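Local coordinates for uncharacterized protein Dfer_1899 (Dyadobacter fermentans, PDB 5HX0) that is of unknown function but folds as a six-bladed beta-propeller of the sialidase (BNR-repeat) type, and may therefore act on or bind carbohydrate, at residues I191-N196 with V224-Q230; R331-I337 with T363-P369; N377-Y383 with A395-I401. Residue numbers count along the deposited sequence, not the author numbering.

Contact 1 (I191-N196 with V224-Q230)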
loop_
_atom_site.group_PDB
_atom_site.type_symbol
_atom_site.label_atom_id
_atom_site.label_comp_id
_atom_site.label_asym_id
_atom_site.label_seq_id
_atom_site.Cartn_x
_atom_site.Cartn_y
_atom_site.Cartn_z
ATOM N N ILE A 191 24.282 8.441 8.206
ATOM C CA ILE A 191 25.229 9.373 8.813
ATOM C C ILE A 191 26.092 8.620 9.818
ATOM O O ILE A 191 25.654 7.651 10.454
ATOM C CB ILE A 191 24.538 10.595 9.457
ATOM C CG1 ILE A 191 23.484 10.164 10.477
ATOM C CG2 ILE A 191 23.904 11.467 8.359
ATOM C CD1 ILE A 191 23.073 11.286 11.438
ATOM N N GLU A 192 27.347 9.065 9.933
ATOM C CA GLU A 192 28.353 8.346 10.715
ATOM C C GLU A 192 27.924 7.992 12.135
ATOM O O GLU A 192 28.237 6.879 12.581
ATOM C CB GLU A 192 29.655 9.167 10.734
ATOM C CG GLU A 192 30.850 8.464 11.371
ATOM C CD GLU A 192 32.092 9.351 11.434
ATOM O OE1 GLU A 192 31.991 10.553 11.096
ATOM O OE2 GLU A 192 33.170 8.843 11.820
ATOM N N PRO A 193 27.235 8.849 12.894
ATOM C CA PRO A 193 26.855 8.453 14.265
ATOM C C PRO A 193 25.910 7.266 14.345
ATOM O O PRO A 193 25.871 6.606 15.388
ATOM C CB PRO A 193 26.194 9.722 14.822
ATOM C CG PRO A 193 26.829 10.829 14.039
ATOM C CD PRO A 193 26.973 10.280 12.654
ATOM N N GLU A 194 25.147 6.975 13.296
ATOM C CA GLU A 194 24.134 5.919 13.327
ATOM C C GLU A 194 24.778 4.537 13.244
ATOM O O GLU A 194 25.512 4.249 12.297
ATOM C CB GLU A 194 23.162 6.109 12.157
ATOM C CG GLU A 194 22.212 4.944 11.914
ATOM C CD GLU A 194 21.225 4.773 13.070
ATOM O OE1 GLU A 194 20.503 5.748 13.374
ATOM O OE2 GLU A 194 21.186 3.686 13.687
ATOM N N ILE A 195 24.454 3.663 14.197
ATOM C CA ILE A 195 25.086 2.349 14.228
ATOM C C ILE A 195 24.316 1.249 13.512
ATOM O O ILE A 195 24.907 0.203 13.221
ATOM C CB ILE A 195 25.319 1.857 15.668
ATOM C CG1 ILE A 195 23.968 1.539 16.327
ATOM C CG2 ILE A 195 26.187 2.872 16.457
ATOM C CD1 ILE A 195 24.067 1.034 17.745
ATOM N N ASN A 196 23.025 1.435 13.244
ATOM C CA ASN A 196 22.192 0.325 12.790
ATOM C C ASN A 196 22.340 0.050 11.293
ATOM O O ASN A 196 22.719 0.922 10.501
ATOM C CB ASN A 196 20.718 0.595 13.087
ATOM C CG ASN A 196 20.409 0.515 14.547
ATOM O OD1 ASN A 196 19.942 1.482 15.147
ATOM N ND2 ASN A 196 20.684 -0.631 15.140
ATOM N N VAL A 224 17.909 15.331 12.059
ATOM C CA VAL A 224 17.590 13.905 12.041
ATOM C C VAL A 224 18.072 13.259 13.334
ATOM O O VAL A 224 18.861 13.821 14.096
ATOM C CB VAL A 224 18.199 13.169 10.827
ATOM C CG1 VAL A 224 17.627 13.701 9.506
ATOM C CG2 VAL A 224 19.739 13.258 10.860
ATOM N N ALA A 225 17.573 12.055 13.578
ATOM C CA ALA A 225 17.925 11.279 14.753
ATOM C C ALA A 225 18.873 10.170 14.342
ATOM O O ALA A 225 18.822 9.683 13.211
ATOM C CB ALA A 225 16.675 10.673 15.406
ATOM N N ALA A 226 19.738 9.761 15.269
ATOM C CA ALA A 226 20.610 8.623 15.002
ATOM C C ALA A 226 20.833 7.857 16.297
ATOM O O ALA A 226 21.015 8.463 17.359
ATOM C CB ALA A 226 21.956 9.066 14.399
ATOM N N THR A 227 20.782 6.527 16.206
ATOM C CA THR A 227 21.143 5.672 17.332
ATOM C C THR A 227 22.662 5.613 17.394
ATOM O O THR A 227 23.294 5.140 16.445
ATOM C CB THR A 227 20.574 4.259 17.169
ATOM O OG1 THR A 227 19.151 4.297 17.131
ATOM C CG2 THR A 227 21.012 3.359 18.339
ATOM N N ASP A 228 23.244 6.113 18.483
ATOM C CA ASP A 228 24.691 6.151 18.621
ATOM C C ASP A 228 25.224 5.264 19.737
ATOM O O ASP A 228 26.438 5.200 19.926
ATOM C CB ASP A 228 25.200 7.592 18.801
ATOM C CG ASP A 228 24.567 8.335 19.969
ATOM O OD1 ASP A 228 23.940 7.728 20.865
ATOM O OD2 ASP A 228 24.730 9.577 19.973
ATOM N N ARG A 229 24.357 4.561 20.457
ATOM C CA ARG A 229 24.768 3.564 21.435
ATOM C C ARG A 229 23.684 2.502 21.473
ATOM O O ARG A 229 22.499 2.820 21.352
ATOM C CB ARG A 229 24.975 4.173 22.833
ATOM C CG ARG A 229 25.275 3.145 23.926
ATOM C CD ARG A 229 25.784 3.818 25.183
ATOM N NE ARG A 229 24.715 4.459 25.951
ATOM C CZ ARG A 229 24.919 5.460 26.809
ATOM N NH1 ARG A 229 26.144 5.945 26.989
ATOM N NH2 ARG A 229 23.904 5.984 27.481
ATOM N N GLN A 230 24.090 1.248 21.644
ATOM C CA GLN A 230 23.112 0.175 21.540
ATOM C C GLN A 230 22.550 -0.250 22.890
ATOM O O GLN A 230 21.343 -0.495 22.998
ATOM C CB GLN A 230 23.742 -1.021 20.840
ATOM C CG GLN A 230 22.773 -2.135 20.565
ATOM C CD GLN A 230 23.436 -3.295 19.857
ATOM O OE1 GLN A 230 24.613 -3.226 19.491
ATOM N NE2 GLN A 230 22.688 -4.372 19.667
HETATM O O HOH W 1 27.992 6.262 16.977
HETATM O O HOH W 2 19.997 7.787 11.531
HETATM O O HOH W 3 18.294 4.914 14.724
#
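A compact loop lies along one strand here, and its apolar side chains settle over Ala226 and beside Thr227. Ile191 opens a type I turn that ends at Glu194; its CD1 sits 3.9 Å from both Val224 CG2 and Ala226 CB. Ile191 CD1 and the Pro193 ring both lean on the Ala226 methyl (Pro193 CB to Ala226 CB, 4.3 Å). Farther along, Ile195 pushes its CD1 between Thr227 CG2 (3.9 Å) and Gln230 CB (3.7 Å). Between these apolar bumps the Glu194 side chain curls back, so that OE1 accepts a hydrogen bond from Thr227 N at 3.0 Å while OE2 takes one from Asn196 N at 2.9 Å. Ile195 N in turn donates to Thr227 O (2.9 Å). Water 2 bridges Glu194 OE1 and Ala225 O (2.8 Å each). Asp228 turns away to Ser236 and Lys234, where the strand forms a classic beta bulge. Such packing of an inter-blade connection against the second strand of the following blade fits a beta-propeller.

Contact 2 (R331-I337 with T363-P369)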
loop_
_atom_site.group_PDB
_atom_site.type_symbol
_atom_site.label_atom_id
_atom_site.label_comp_id
_atom_site.label_asym_id
_atom_site.label_seq_id
_atom_site.Cartn_x
_atom_site.Cartn_y
_atom_site.Cartn_z
ATOM N N ARG A 331 1.616 14.577 27.221
ATOM C CA ARG A 331 1.262 13.211 27.596
ATOM C C ARG A 331 1.401 13.019 29.096
ATOM O O ARG A 331 2.054 12.103 29.578
ATOM C CB ARG A 331 2.109 12.213 26.810
ATOM C CG ARG A 331 1.650 12.090 25.328
ATOM C CD ARG A 331 2.749 11.508 24.436
ATOM N NE ARG A 331 2.237 11.021 23.156
ATOM C CZ ARG A 331 2.930 10.274 22.291
ATOM N NH1 ARG A 331 2.351 9.862 21.166
ATOM N NH2 ARG A 331 4.198 9.938 22.533
ATOM N N HIS A 332 0.809 13.955 29.837
ATOM C CA HIS A 332 0.681 13.889 31.291
ATOM C C HIS A 332 -0.733 14.327 31.633
ATOM O O HIS A 332 -1.441 14.874 30.790
ATOM C CB HIS A 332 1.719 14.776 31.979
ATOM C CG HIS A 332 3.093 14.609 31.420
ATOM N ND1 HIS A 332 3.956 13.629 31.855
ATOM C CD2 HIS A 332 3.730 15.251 30.412
ATOM C CE1 HIS A 332 5.082 13.700 31.169
ATOM N NE2 HIS A 332 4.968 14.671 30.279
ATOM N N LYS A 333 -1.164 14.076 32.866
ATOM C CA LYS A 333 -2.493 14.541 33.279
ATOM C C LYS A 333 -2.528 16.057 33.369
ATOM O O LYS A 333 -1.632 16.671 33.942
ATOM C CB LYS A 333 -2.903 13.939 34.636
ATOM C CG LYS A 333 -2.886 12.416 34.692
ATOM C CD LYS A 333 -3.538 11.779 33.458
ATOM C CE LYS A 333 -4.888 11.113 33.772
ATOM N NZ LYS A 333 -5.598 10.646 32.523
ATOM N N PRO A 334 -3.558 16.676 32.794
ATOM C CA PRO A 334 -4.609 16.090 31.960
ATOM C C PRO A 334 -4.137 15.964 30.509
ATOM O O PRO A 334 -3.616 16.942 29.961
ATOM C CB PRO A 334 -5.747 17.098 32.082
ATOM C CG PRO A 334 -5.060 18.398 32.282
ATOM C CD PRO A 334 -3.725 18.128 32.945
ATOM N N LEU A 335 -4.324 14.793 29.913
ATOM C CA LEU A 335 -3.730 14.482 28.612
ATOM C C LEU A 335 -4.257 15.391 27.514
ATOM O O LEU A 335 -5.467 15.574 27.384
ATOM C CB LEU A 335 -4.036 13.041 28.245
ATOM C CG LEU A 335 -3.497 11.969 29.183
ATOM C CD1 LEU A 335 -4.169 10.647 28.866
ATOM C CD2 LEU A 335 -1.994 11.866 28.990
ATOM N N GLY A 336 -3.350 15.930 26.696
ATOM C CA GLY A 336 -3.797 16.687 25.534
ATOM C C GLY A 336 -2.707 17.395 24.750
ATOM O O GLY A 336 -1.632 16.832 24.499
ATOM N N ILE A 337 -2.985 18.643 24.368
ATOM C CA ILE A 337 -2.200 19.391 23.390
ATOM C C ILE A 337 -1.992 20.779 23.952
ATOM O O ILE A 337 -2.946 21.389 24.441
ATOM C CB ILE A 337 -2.910 19.505 22.019
ATOM C CG1 ILE A 337 -3.457 18.151 21.510
ATOM C CG2 ILE A 337 -2.009 20.238 20.988
ATOM C CD1 ILE A 337 -2.404 17.086 21.154
ATOM N N THR A 363 -5.974 8.046 26.432
ATOM C CA THR A 363 -4.678 7.433 26.696
ATOM C C THR A 363 -3.575 8.331 26.152
ATOM O O THR A 363 -3.832 9.319 25.466
ATOM C CB THR A 363 -4.569 6.051 26.044
ATOM O OG1 THR A 363 -4.436 6.217 24.623
ATOM C CG2 THR A 363 -5.806 5.216 26.320
ATOM N N THR A 364 -2.328 7.975 26.473
ATOM C CA THR A 364 -1.176 8.742 26.015
ATOM C C THR A 364 -0.928 8.617 24.510
ATOM O O THR A 364 -0.046 9.308 23.982
ATOM C CB THR A 364 0.066 8.290 26.784
ATOM O OG1 THR A 364 0.209 6.877 26.628
ATOM C CG2 THR A 364 -0.071 8.622 28.286
ATOM N N ASP A 365 -1.679 7.767 23.801
ATOM C CA ASP A 365 -1.490 7.581 22.358
ATOM C C ASP A 365 -2.251 8.692 21.626
ATOM O O ASP A 365 -3.331 8.503 21.062
ATOM C CB ASP A 365 -1.937 6.178 21.959
ATOM C CG ASP A 365 -1.552 5.798 20.535
ATOM O OD1 ASP A 365 -0.726 6.487 19.907
ATOM O OD2 ASP A 365 -2.074 4.761 20.052
ATOM N N LEU A 366 -1.649 9.878 21.630
ATOM C CA LEU A 366 -2.198 11.090 21.022
ATOM C C LEU A 366 -1.044 12.070 20.872
ATOM O O LEU A 366 0.076 11.790 21.306
ATOM C CB LEU A 366 -3.341 11.690 21.868
ATOM C CG LEU A 366 -3.109 11.862 23.380
ATOM C CD1 LEU A 366 -2.135 13.012 23.714
ATOM C CD2 LEU A 366 -4.440 12.094 24.146
ATOM N N GLY A 367 -1.331 13.241 20.297
ATOM C CA GLY A 367 -0.356 14.314 20.232
ATOM C C GLY A 367 0.221 14.574 18.855
ATOM O O GLY A 367 -0.507 14.593 17.854
ATOM N N TYR A 368 1.535 14.772 18.788
ATOM C CA TYR A 368 2.226 15.100 17.544
ATOM C C TYR A 368 1.552 16.253 16.784
ATOM O O TYR A 368 1.218 16.097 15.605
ATOM C CB TYR A 368 2.325 13.866 16.655
ATOM C CG TYR A 368 3.361 12.844 17.097
ATOM C CD1 TYR A 368 3.302 12.245 18.354
ATOM C CD2 TYR A 368 4.420 12.503 16.257
ATOM C CE1 TYR A 368 4.259 11.311 18.769
ATOM C CE2 TYR A 368 5.376 11.579 16.652
ATOM C CZ TYR A 368 5.292 10.989 17.908
ATOM O OH TYR A 368 6.249 10.070 18.275
ATOM N N PRO A 369 1.364 17.405 17.419
ATOM C CA PRO A 369 0.697 18.502 16.708
ATOM C C PRO A 369 1.556 19.092 15.594
ATOM O O PRO A 369 2.787 19.038 15.603
ATOM C CB PRO A 369 0.410 19.536 17.810
ATOM C CG PRO A 369 1.513 19.292 18.815
ATOM C CD PRO A 369 1.731 17.790 18.793
HETATM O O HOH W 4 4.585 7.929 19.818
#
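No backbone hydrogen bond joins 331-337 to 363-369; the backbones come nearest at Arg331 and Thr364, whose CA atoms are 5.3 Å apart, and at Ile337 and Gly367, 6.3 Å apart. Residues 331-335 form a loop with a cis peptide before Pro334, leading into strand 336-342. Segment 363-369 begins with an ST turn at Thr363 and an inverse gamma turn centred on Asp365, then enters its strand through Gly367, whose backbone angles demand glycine. Arg331 reaches across: NE and NH1 both donate to Leu366 O, at 2.9 and 3.0 Å. Its NH1 also lies 3.4 Å from Tyr368 CE1, at the ring edge, and water 4 links NH1 to Tyr368 OH. Leu366 CD2 packs 4.2 Å from Leu335 CB, Leu335 CD2 meets Thr364 CG2 at 3.8 Å, and Ile337 CD1 rests on Gly367 CA at 3.6 Å. Tyr368 OH is further hydrogen-bonded to Glu265, and an acetate lies close by. One edge of the guanidinium is satisfied by a backbone carbonyl, which probably helps hold the chain just before Tyr368, while the Tyr368-Glu265 pair recalls the tyrosine-glutamate pair of sialidase active sites, although no catalytic role is established here.

Contact 3 (N377-Y383 with A395-I401)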
loop_
_atom_site.group_PDB
_atom_site.type_symbol
_atom_site.label_atom_id
_atom_site.label_comp_id
_atom_site.label_asym_id
_atom_site.label_seq_id
_atom_site.Cartn_x
_atom_site.Cartn_y
_atom_site.Cartn_z
ATOM N N ASN A 377 -5.335 35.807 10.245
ATOM C CA ASN A 377 -5.647 35.815 11.667
ATOM C C ASN A 377 -5.959 34.453 12.277
ATOM O O ASN A 377 -6.270 34.393 13.471
ATOM C CB ASN A 377 -6.804 36.781 11.928
ATOM C CG ASN A 377 -6.348 38.230 11.892
ATOM O OD1 ASN A 377 -6.809 39.017 11.068
ATOM N ND2 ASN A 377 -5.414 38.581 12.775
ATOM N N ARG A 378 -5.867 33.361 11.523
ATOM C CA ARG A 378 -6.233 32.064 12.068
ATOM C C ARG A 378 -5.205 31.000 11.718
ATOM O O ARG A 378 -4.656 30.982 10.608
ATOM C CB ARG A 378 -7.615 31.639 11.582
ATOM C CG ARG A 378 -8.701 32.451 12.272
ATOM C CD ARG A 378 -10.059 31.966 11.914
ATOM N NE ARG A 378 -11.090 32.618 12.708
ATOM C CZ ARG A 378 -12.335 32.163 12.817
ATOM N NH1 ARG A 378 -12.688 31.048 12.181
ATOM N NH2 ARG A 378 -13.222 32.815 13.567
ATOM N N VAL A 379 -4.982 30.107 12.687
ATOM C CA VAL A 379 -4.061 28.978 12.579
ATOM C C VAL A 379 -4.822 27.703 12.912
ATOM O O VAL A 379 -5.588 27.664 13.880
ATOM C CB VAL A 379 -2.871 29.140 13.549
ATOM C CG1 VAL A 379 -2.048 27.866 13.611
ATOM C CG2 VAL A 379 -1.994 30.326 13.150
ATOM N N LEU A 380 -4.578 26.645 12.145
ATOM C CA LEU A 380 -5.046 25.307 12.503
ATOM C C LEU A 380 -3.903 24.549 13.161
ATOM O O LEU A 380 -2.836 24.388 12.563
ATOM C CB LEU A 380 -5.533 24.546 11.270
ATOM C CG LEU A 380 -5.775 23.052 11.479
ATOM C CD1 LEU A 380 -6.970 22.852 12.397
ATOM C CD2 LEU A 380 -5.978 22.350 10.147
ATOM N N VAL A 381 -4.100 24.123 14.400
ATOM C CA VAL A 381 -3.158 23.212 15.051
ATOM C C VAL A 381 -3.763 21.823 14.896
ATOM O O VAL A 381 -4.719 21.476 15.593
ATOM C CB VAL A 381 -2.930 23.563 16.523
ATOM C CG1 VAL A 381 -1.884 22.601 17.129
ATOM C CG2 VAL A 381 -2.513 25.035 16.668
ATOM N N SER A 382 -3.227 21.028 13.970
ATOM C CA SER A 382 -3.668 19.649 13.868
ATOM C C SER A 382 -2.855 18.760 14.807
ATOM O O SER A 382 -1.772 19.126 15.268
ATOM C CB SER A 382 -3.530 19.136 12.422
ATOM O OG SER A 382 -2.160 18.868 12.120
ATOM N N TYR A 383 -3.396 17.578 15.094
ATOM C CA TYR A 383 -2.760 16.591 15.963
ATOM C C TYR A 383 -3.549 15.304 15.801
ATOM O O TYR A 383 -4.588 15.287 15.138
ATOM C CB TYR A 383 -2.714 17.040 17.439
ATOM C CG TYR A 383 -3.979 17.723 17.913
ATOM C CD1 TYR A 383 -5.069 16.981 18.380
ATOM C CD2 TYR A 383 -4.096 19.118 17.872
ATOM C CE1 TYR A 383 -6.236 17.613 18.807
ATOM C CE2 TYR A 383 -5.261 19.753 18.310
ATOM C CZ TYR A 383 -6.322 18.992 18.759
ATOM O OH TYR A 383 -7.469 19.620 19.177
ATOM N N ALA A 395 -7.416 15.262 14.557
ATOM C CA ALA A 395 -8.261 16.337 15.048
ATOM C C ALA A 395 -7.478 17.643 14.937
ATOM O O ALA A 395 -6.308 17.661 14.536
ATOM C CB ALA A 395 -8.694 16.070 16.492
ATOM N N GLY A 396 -8.117 18.738 15.312
ATOM C CA GLY A 396 -7.428 20.009 15.291
ATOM C C GLY A 396 -8.137 21.019 16.161
ATOM O O GLY A 396 -9.299 20.845 16.552
ATOM N N SER A 397 -7.406 22.075 16.475
ATOM C CA SER A 397 -7.935 23.234 17.172
ATOM C C SER A 397 -7.677 24.435 16.277
ATOM O O SER A 397 -6.542 24.645 15.840
ATOM C CB SER A 397 -7.251 23.425 18.526
ATOM O OG SER A 397 -7.513 22.347 19.403
ATOM N N ILE A 398 -8.711 25.221 16.007
ATOM C CA ILE A 398 -8.551 26.446 15.233
ATOM C C ILE A 398 -8.364 27.615 16.199
ATOM O O ILE A 398 -9.208 27.856 17.069
ATOM C CB ILE A 398 -9.748 26.671 14.305
ATOM C CG1 ILE A 398 -9.831 25.509 13.294
ATOM C CG2 ILE A 398 -9.595 27.985 13.561
ATOM C CD1 ILE A 398 -11.022 25.589 12.350
ATOM N N LEU A 399 -7.255 28.337 16.040
ATOM C CA LEU A 399 -6.896 29.465 16.893
ATOM C C LEU A 399 -7.027 30.777 16.131
ATOM O O LEU A 399 -6.700 30.852 14.941
ATOM C CB LEU A 399 -5.454 29.341 17.389
ATOM C CG LEU A 399 -5.108 28.066 18.134
ATOM C CD1 LEU A 399 -3.714 28.194 18.741
ATOM C CD2 LEU A 399 -6.171 27.828 19.181
ATOM N N GLU A 400 -7.489 31.815 16.827
ATOM C CA GLU A 400 -7.425 33.183 16.326
ATOM C C GLU A 400 -6.235 33.861 17.004
ATOM O O GLU A 400 -6.179 33.935 18.237
ATOM C CB GLU A 400 -8.725 33.937 16.612
ATOM C CG GLU A 400 -8.800 35.307 15.946
ATOM C CD GLU A 400 -9.911 36.177 16.514
ATOM O OE1 GLU A 400 -9.841 36.534 17.717
ATOM O OE2 GLU A 400 -10.856 36.490 15.756
ATOM N N ILE A 401 -5.265 34.297 16.210
ATOM C CA ILE A 401 -4.067 34.963 16.729
ATOM C C ILE A 401 -4.007 36.314 16.045
ATOM O O ILE A 401 -3.609 36.403 14.878
ATOM C CB ILE A 401 -2.775 34.175 16.469
ATOM C CG1 ILE A 401 -2.928 32.700 16.849
ATOM C CG2 ILE A 401 -1.584 34.846 17.209
ATOM C CD1 ILE A 401 -3.264 32.482 18.288
HETATM O O HOH W 5 -10.765 35.303 13.271
#
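Backbone hydrogen bonds dominate this antiparallel pair, whose short strand axes approach to 4.6 Å with N-to-C directions 159° apart. Val379 and Leu399 exchange two bonds (Val379 N to Leu399 O, 2.9 Å; Leu399 N to Val379 O, 2.8 Å), Val381 and Ser397 do the same at 2.9 Å each way, and Tyr383 and Ala395 form a third hydrogen-bonded pair. Ile401 N to Asn377 O, at 2.9 Å, carries the ladder to the residue just before strand 378-385. In the non-hydrogen-bonded pairs between, CA-H...O contacts add to the fit, as from Arg378 CA to Leu399 O at 3.2 Å.

Apolar contacts divide between the two faces. Val381 CG2 meets Leu399 CD1 at 4.0 Å on one, and Leu380 CD1 meets Ile398 CG1 at 4.0 Å on the other. Gly396 lacks a side chain where one is not tolerated: a CB there would clash with Leu380 CD1. The Tyr383 ring lays one face over the peptide between Ala395 and Gly396, with CE1 3.7 Å from Ala395 CB.

Among polar side chains, Tyr383 OH donates to Ser397 OG at 2.7 Å; the serine also bonds to Asp47, and the tyrosine to Arg358. Water 5 bridges Arg378 NE and Glu400 OE2, while Glu400 forms its salt bridge with Arg43.

Strand 393-401 is flanked on its other edge by strand 42-51, so the hairpin belongs to a blade built from both ends of the chain, the "velcro" closure typical of beta-propellers.

How the contacts relate
From the N terminus, strand 42-51 is laid down first and waits for its blade until the chain ends. Contact 1 comes next, closing a 27-residue loop that runs from the inter-blade connection through strand 213-214 into strand 220-229. Contact 2 ties the hairpin turn after strand 324-330 to the entry of the last blade, closing 25 residues including the rest of strand 336-342 and strand 354-358, and contact 3 pairs the next two strands of that blade, closing the 11-residue end of their hairpin. All three are in series; none nests or crosses. Contacts 2 and 3 touch (Gly367 O to Tyr383 CB, 3.3 Å); contact 1 stands apart, its centre 28 and 35 Å from theirs.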